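Local coordinates for protein BamaA.19900.a (Balamuthia mandrillaris, PDB 6VZZ) that phosphorylates glucose to glucose 6-phosphate as a glucokinase, probably with a nucleoside triphosphate as donor, and belongs to the actin-like ATPase clan, at residues Ser129-Ser133 against Phe134-Pro138; Ala305-Ala308 against Met309-Phe313; Gln348-Glu351 against Ser352-Glu356. All blocks are in the same frame, centred on the assembly; numbering follows the deposited sequence.

Overall arrangement
Following the chain from its N terminus, contact 1 comes first: a single tight turn in the loop that carries the backbone from strand 125-127 to strand 141-145, an outermost strand of the five-stranded sheet. Contact 2 follows much later as about two and a half turns near the start of the long helix 303-327, and contact 3 is the opening of the short helix 350-357. All three are local, so none closes a long loop, and they run in series without nesting or crossing. Contacts 2 and 3 touch, their centres about 12 Å apart, and join the two helices through H306 with N349 and M310 with L353. Contact 1 lies on the opposite side of the chain's centre, about 43 Å from contact 2 between centres.

Contact 1 of 3, residues Ser129-Ser133 against Phe134-Pro138; sequences SELPS and FLFPP
F136 folds back on L131 and P132, and its ring lies against these two residues, which come just before the crest of a turn. Its CB sits 3.4 Å from the carbonyl O of P132. With CG placed beside the backbone N and anti to the carbonyl carbon (chi1 -55°), the ring swings back along the chain, and CG lies 3.7 Å from L131 CB. From there the two sides of the ring part company. CD1 meets the methyl CD1 of L131, which stands over one face in a CH-pi contact, 4.3 Å from the ring centroid. CD2 packs against P132 CD at 3.6 Å, and CE2 runs on past CD and CG of the same proline, whose CG lies in the ring plane at the edge. The ring packs between helix 72-90 and strands 37-43 and 96-101, F79 meeting it edge-to-face; a large flat apolar residue suits this buried place. The backbone makes an alpha-turn, F136 N donating to P132 O at 3.0 Å, which helps to fix the residue that carries the ring. The same oxygen takes a weak bond from L135 N, and S133 O a weak one from F136 N. This turn lies in the actin-like ATPase fold, on the way to strand 141-145. Proline suits its first position, since P132 need only offer its oxygen. F134, with CG anti to its own N, leaves the turn toward Y37 and R87, whereas S133, small, polar and exposed, brings OG to 3.9 Å from P138 CG.

Contact 2 of 3, residues Ala305-Ala308 against Met309-Phe313; sequences AHKA and MMLHF
The imidazole of H306 is met by the sulfur of M310, which approaches obliquely; SD lies 5.1 Å from the ring centroid in a loose Met-aromatic contact. A second flat group, the F313 ring, has CD2 of the neighbouring H312 over one face, toward the rim. M310 suits its place because its unbranched chain can bend at chi2 (59°), bringing SD near the histidine while CB stays 3.3 Å from H306 O. Beneath the side chains runs regular alpha-helical i+4 to i bonding: M310 N donates to H306 O at 2.7 Å, and H312 N to A308 O at 2.8 Å. L311 leans back along the helix, its CD1 3.5 Å from K307 O. The small A305 and A308 let helices 289-295 and 263-276, respectively, come close, and M309 reaches between both. The polar ends are bound beyond this segment of helix: K307 NZ by a salt bridge to E236, H312 ND1 to I260 O, H306 NE2 to N349 OD1. Since N349 turns its amide nitrogen to another carbonyl, OD1 should be the acceptor, which implies that H306 probably carries a proton on NE2.

Contact 3 of 3, residues Gln348-Glu351 against Ser352-Glu356; sequences QNLE and SLRAE
L350 and R354 lie side by side one helical turn apart, pointing the same way, with L350 CG 4.1 Å from CD of the arginine. The leucine sets CG anti to its backbone N (chi1 -171°), whereas R354 starts from beside its own N, runs extended at chi2 and bends at chi3, and the aliphatic stem follows the leucine before the guanidinium turns off to a cation-pi contact with W171. An arginine suits this partly exposed site because it offers hydrocarbon to the leucine and charge to the indole. Under the pair, R354 N donates to L350 O at 2.9 Å.

E351, which is exposed, buries surface mainly by adjacency. Its chain curls back toward the start of the helix and leaves OE1 4.1 Å from S352 N. That is too long to call a bond, but a negative charge beside the first amides would probably be welcomed by the helix dipole. Its carbonyl O accepts A355 N at 2.8 Å, and the CB of that alanine rests on the same oxygen.

S352 is small enough to sit between the helix start and helix 303-327: CB stands 3.6 Å from N349 O and also packs on M310. L353 packs on M310 and F313 too, and its N donates to N349 O at 3.1 Å, the first i+4 to i bond of the helix. N349 occupies the N-cap position, yet its side chain makes no capping bond; its ND2 instead donates to the carbonyl of F345. As N349 also leaves the helical conformation of 343-348, this is a helix-helix junction, where one non-helical residue ends one helix and its carbonyl begins the bonding of the next.

Contact 1 of 3, residues Ser129-Ser133 against Phe134-Pro138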
# COMPACT_ATOMS: atom_id res chain seq x y z
N SER A 129 -12.80 -0.68 27.91
CA SER A 129 -13.44 -0.51 29.21
C SER A 129 -14.60 -1.46 29.45
O SER A 129 -15.11 -1.49 30.57
CB SER A 129 -13.93 0.93 29.34
OG SER A 129 -15.06 1.15 28.52
N GLU A 130 -15.05 -2.20 28.44
CA GLU A 130 -16.12 -3.18 28.61
C GLU A 130 -15.60 -4.55 28.99
O GLU A 130 -16.40 -5.44 29.30
CB GLU A 130 -16.94 -3.31 27.32
CG GLU A 130 -17.70 -2.07 26.91
CD GLU A 130 -18.47 -2.30 25.61
OE1 GLU A 130 -19.72 -2.31 25.66
OE2 GLU A 130 -17.81 -2.47 24.55
N LEU A 131 -14.31 -4.75 28.94
CA LEU A 131 -13.61 -6.00 29.17
C LEU A 131 -13.40 -6.23 30.66
O LEU A 131 -13.17 -5.28 31.41
CB LEU A 131 -12.25 -5.97 28.47
CG LEU A 131 -12.32 -5.78 26.96
CD1 LEU A 131 -10.92 -5.59 26.38
CD2 LEU A 131 -13.01 -6.96 26.31
N PRO A 132 -13.48 -7.49 31.10
CA PRO A 132 -13.27 -7.78 32.53
C PRO A 132 -11.83 -7.50 32.95
O PRO A 132 -10.87 -7.94 32.32
CB PRO A 132 -13.61 -9.27 32.65
CG PRO A 132 -13.43 -9.82 31.26
CD PRO A 132 -13.72 -8.70 30.30
N SER A 133 -11.68 -6.74 34.05
CA SER A 133 -10.37 -6.37 34.57
C SER A 133 -9.46 -7.57 34.82
O SER A 133 -8.24 -7.46 34.64
CB SER A 133 -10.54 -5.59 35.86
OG SER A 133 -11.01 -4.28 35.59
N PHE A 134 -10.01 -8.71 35.25
CA PHE A 134 -9.16 -9.84 35.60
C PHE A 134 -8.26 -10.25 34.43
O PHE A 134 -7.06 -10.44 34.61
CB PHE A 134 -10.01 -11.02 36.06
CG PHE A 134 -9.19 -12.21 36.48
CD1 PHE A 134 -8.72 -12.32 37.78
CD2 PHE A 134 -8.86 -13.20 35.57
CE1 PHE A 134 -7.96 -13.39 38.16
CE2 PHE A 134 -8.10 -14.27 35.95
CZ PHE A 134 -7.64 -14.37 37.25
N LEU A 135 -8.83 -10.39 33.23
CA LEU A 135 -8.02 -10.80 32.09
C LEU A 135 -7.48 -9.62 31.31
O LEU A 135 -6.55 -9.81 30.51
CB LEU A 135 -8.82 -11.69 31.13
CG LEU A 135 -9.23 -13.08 31.59
CD1 LEU A 135 -9.85 -13.85 30.43
CD2 LEU A 135 -8.04 -13.84 32.16
N PHE A 136 -8.03 -8.43 31.50
CA PHE A 136 -7.71 -7.27 30.67
C PHE A 136 -7.39 -6.10 31.58
O PHE A 136 -8.23 -5.21 31.78
CB PHE A 136 -8.85 -6.97 29.70
CG PHE A 136 -9.24 -8.15 28.86
CD1 PHE A 136 -8.51 -8.48 27.72
CD2 PHE A 136 -10.31 -8.96 29.22
CE1 PHE A 136 -8.85 -9.58 26.95
CE2 PHE A 136 -10.65 -10.06 28.45
CZ PHE A 136 -9.92 -10.37 27.32
N PRO A 137 -6.19 -6.06 32.15
CA PRO A 137 -5.81 -4.96 33.05
C PRO A 137 -5.98 -3.62 32.36
O PRO A 137 -5.49 -3.43 31.24
CB PRO A 137 -4.34 -5.25 33.36
CG PRO A 137 -3.87 -6.12 32.23
CD PRO A 137 -5.05 -6.95 31.84
N PRO A 138 -6.69 -2.68 33.00
CA PRO A 138 -7.08 -1.44 32.31
C PRO A 138 -5.93 -0.65 31.69
O PRO A 138 -6.08 -0.11 30.59
CB PRO A 138 -7.77 -0.65 33.43
CG PRO A 138 -8.40 -1.71 34.26
CD PRO A 138 -7.40 -2.85 34.28

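Contact 2 of 3, residues Ala305-Ala308 against Met309-Phe313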
# COMPACT_ATOMS: atom_id res chain seq x y z
N ALA A 305 -17.28 -26.58 -8.33
CA ALA A 305 -16.48 -26.16 -7.18
C ALA A 305 -15.09 -25.72 -7.63
O ALA A 305 -14.57 -24.70 -7.17
CB ALA A 305 -16.38 -27.30 -6.17
N HIS A 306 -14.50 -26.48 -8.55
CA HIS A 306 -13.19 -26.12 -9.09
C HIS A 306 -13.23 -24.75 -9.75
O HIS A 306 -12.38 -23.89 -9.48
CB HIS A 306 -12.74 -27.19 -10.08
CG HIS A 306 -11.42 -26.92 -10.70
ND1 HIS A 306 -11.27 -26.17 -11.85
CD2 HIS A 306 -10.17 -27.29 -10.33
CE1 HIS A 306 -9.99 -26.10 -12.17
NE2 HIS A 306 -9.30 -26.77 -11.27
N LYS A 307 -14.23 -24.51 -10.61
CA LYS A 307 -14.32 -23.25 -11.34
C LYS A 307 -14.40 -22.07 -10.38
O LYS A 307 -13.70 -21.07 -10.55
CB LYS A 307 -15.53 -23.28 -12.28
CG LYS A 307 -15.64 -22.09 -13.22
CD LYS A 307 -14.40 -21.94 -14.10
CE LYS A 307 -14.51 -20.76 -15.07
NZ LYS A 307 -13.26 -20.54 -15.86
N ALA A 308 -15.24 -22.18 -9.34
CA ALA A 308 -15.37 -21.10 -8.37
C ALA A 308 -14.07 -20.91 -7.58
O ALA A 308 -13.60 -19.78 -7.39
CB ALA A 308 -16.53 -21.38 -7.43
N MET A 309 -13.48 -22.01 -7.11
CA MET A 309 -12.24 -21.92 -6.36
C MET A 309 -11.12 -21.33 -7.22
O MET A 309 -10.31 -20.54 -6.74
CB MET A 309 -11.86 -23.31 -5.85
CG MET A 309 -10.82 -23.33 -4.76
SD MET A 309 -11.52 -22.77 -3.19
CE MET A 309 -10.09 -22.87 -2.14
N MET A 310 -11.08 -21.71 -8.50
CA MET A 310 -10.14 -21.11 -9.45
C MET A 310 -10.25 -19.59 -9.45
O MET A 310 -9.25 -18.88 -9.34
CB MET A 310 -10.41 -21.68 -10.84
CG MET A 310 -9.28 -21.51 -11.83
SD MET A 310 -7.79 -22.32 -11.24
CE MET A 310 -6.83 -20.88 -10.75
N LEU A 311 -11.47 -19.08 -9.60
CA LEU A 311 -11.66 -17.63 -9.63
C LEU A 311 -11.35 -17.01 -8.27
O LEU A 311 -10.79 -15.91 -8.20
CB LEU A 311 -13.08 -17.29 -10.06
CG LEU A 311 -13.37 -17.54 -11.53
CD1 LEU A 311 -14.79 -17.99 -11.70
CD2 LEU A 311 -13.11 -16.26 -12.30
N HIS A 312 -11.73 -17.71 -7.20
CA HIS A 312 -11.40 -17.27 -5.85
C HIS A 312 -9.91 -17.01 -5.72
O HIS A 312 -9.48 -15.90 -5.39
CB HIS A 312 -11.87 -18.35 -4.86
CG HIS A 312 -11.53 -18.08 -3.44
ND1 HIS A 312 -12.12 -17.07 -2.70
CD2 HIS A 312 -10.70 -18.72 -2.59
CE1 HIS A 312 -11.64 -17.09 -1.47
NE2 HIS A 312 -10.78 -18.08 -1.38
N PHE A 313 -9.09 -18.01 -6.06
CA PHE A 313 -7.65 -17.85 -5.92
C PHE A 313 -7.07 -16.96 -7.00
O PHE A 313 -6.03 -16.32 -6.78
CB PHE A 313 -6.97 -19.21 -5.92
CG PHE A 313 -6.74 -19.74 -4.55
CD1 PHE A 313 -5.83 -19.12 -3.71
CD2 PHE A 313 -7.45 -20.82 -4.08
CE1 PHE A 313 -5.61 -19.59 -2.44
CE2 PHE A 313 -7.23 -21.29 -2.80
CZ PHE A 313 -6.31 -20.67 -1.98

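Contact 3 of 3, residues Gln348-Glu351 against Ser352-Glu356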
# COMPACT_ATOMS: atom_id res chain seq x y z
N GLN A 348 -2.29 -28.03 -7.31
CA GLN A 348 -2.92 -28.65 -8.47
C GLN A 348 -3.14 -27.66 -9.59
O GLN A 348 -3.20 -28.05 -10.76
CB GLN A 348 -4.26 -29.28 -8.09
CG GLN A 348 -4.20 -30.37 -7.07
CD GLN A 348 -5.58 -30.76 -6.57
OE1 GLN A 348 -6.49 -29.93 -6.49
NE2 GLN A 348 -5.75 -32.04 -6.25
N ASN A 349 -3.25 -26.37 -9.27
CA ASN A 349 -3.58 -25.34 -10.25
C ASN A 349 -2.49 -24.28 -10.32
O ASN A 349 -2.77 -23.09 -10.51
CB ASN A 349 -4.93 -24.72 -9.92
CG ASN A 349 -6.05 -25.75 -9.98
OD1 ASN A 349 -6.55 -26.06 -11.05
ND2 ASN A 349 -6.43 -26.29 -8.83
N LEU A 350 -1.24 -24.71 -10.22
CA LEU A 350 -0.13 -23.78 -10.08
C LEU A 350 0.02 -22.90 -11.32
O LEU A 350 0.18 -21.68 -11.19
CB LEU A 350 1.16 -24.55 -9.81
CG LEU A 350 2.38 -23.69 -9.44
CD1 LEU A 350 2.21 -23.10 -8.05
CD2 LEU A 350 3.64 -24.52 -9.55
N GLU A 351 -0.01 -23.50 -12.52
CA GLU A 351 0.16 -22.72 -13.74
C GLU A 351 -0.92 -21.65 -13.87
O GLU A 351 -0.64 -20.51 -14.25
CB GLU A 351 0.12 -23.61 -14.98
CG GLU A 351 0.91 -24.90 -14.90
CD GLU A 351 0.08 -26.08 -14.39
OE1 GLU A 351 -0.95 -25.87 -13.69
OE2 GLU A 351 0.46 -27.23 -14.69
N SER A 352 -2.17 -22.00 -13.56
CA SER A 352 -3.24 -21.02 -13.64
C SER A 352 -3.00 -19.87 -12.68
O SER A 352 -3.28 -18.71 -13.01
CB SER A 352 -4.58 -21.70 -13.33
OG SER A 352 -4.63 -22.96 -13.98
N LEU A 353 -2.47 -20.15 -11.49
CA LEU A 353 -2.21 -19.09 -10.53
C LEU A 353 -1.05 -18.22 -10.97
O LEU A 353 -1.10 -16.99 -10.84
CB LEU A 353 -1.96 -19.67 -9.15
CG LEU A 353 -3.15 -20.43 -8.58
CD1 LEU A 353 -2.85 -20.83 -7.17
CD2 LEU A 353 -4.42 -19.59 -8.64
N ARG A 354 0.02 -18.84 -11.48
CA ARG A 354 1.17 -18.08 -11.96
C ARG A 354 0.81 -17.25 -13.18
O ARG A 354 1.25 -16.10 -13.31
CB ARG A 354 2.32 -19.01 -12.29
CG ARG A 354 2.95 -19.70 -11.11
CD ARG A 354 4.01 -20.64 -11.60
NE ARG A 354 5.11 -19.93 -12.25
CZ ARG A 354 6.15 -19.42 -11.59
NH1 ARG A 354 6.23 -19.53 -10.27
NH2 ARG A 354 7.12 -18.81 -12.25
N ALA A 355 0.03 -17.81 -14.10
CA ALA A 355 -0.42 -17.02 -15.24
C ALA A 355 -1.10 -15.74 -14.78
O ALA A 355 -0.90 -14.68 -15.39
CB ALA A 355 -1.36 -17.86 -16.11
N GLU A 356 -1.87 -15.81 -13.70
CA GLU A 356 -2.52 -14.62 -13.17
C GLU A 356 -1.51 -13.69 -12.49
O GLU A 356 -1.54 -12.47 -12.71
CB GLU A 356 -3.62 -15.01 -12.19
CG GLU A 356 -4.18 -13.85 -11.37
CD GLU A 356 -4.73 -12.74 -12.25
OE1 GLU A 356 -4.56 -11.56 -11.88
OE2 GLU A 356 -5.32 -13.03 -13.31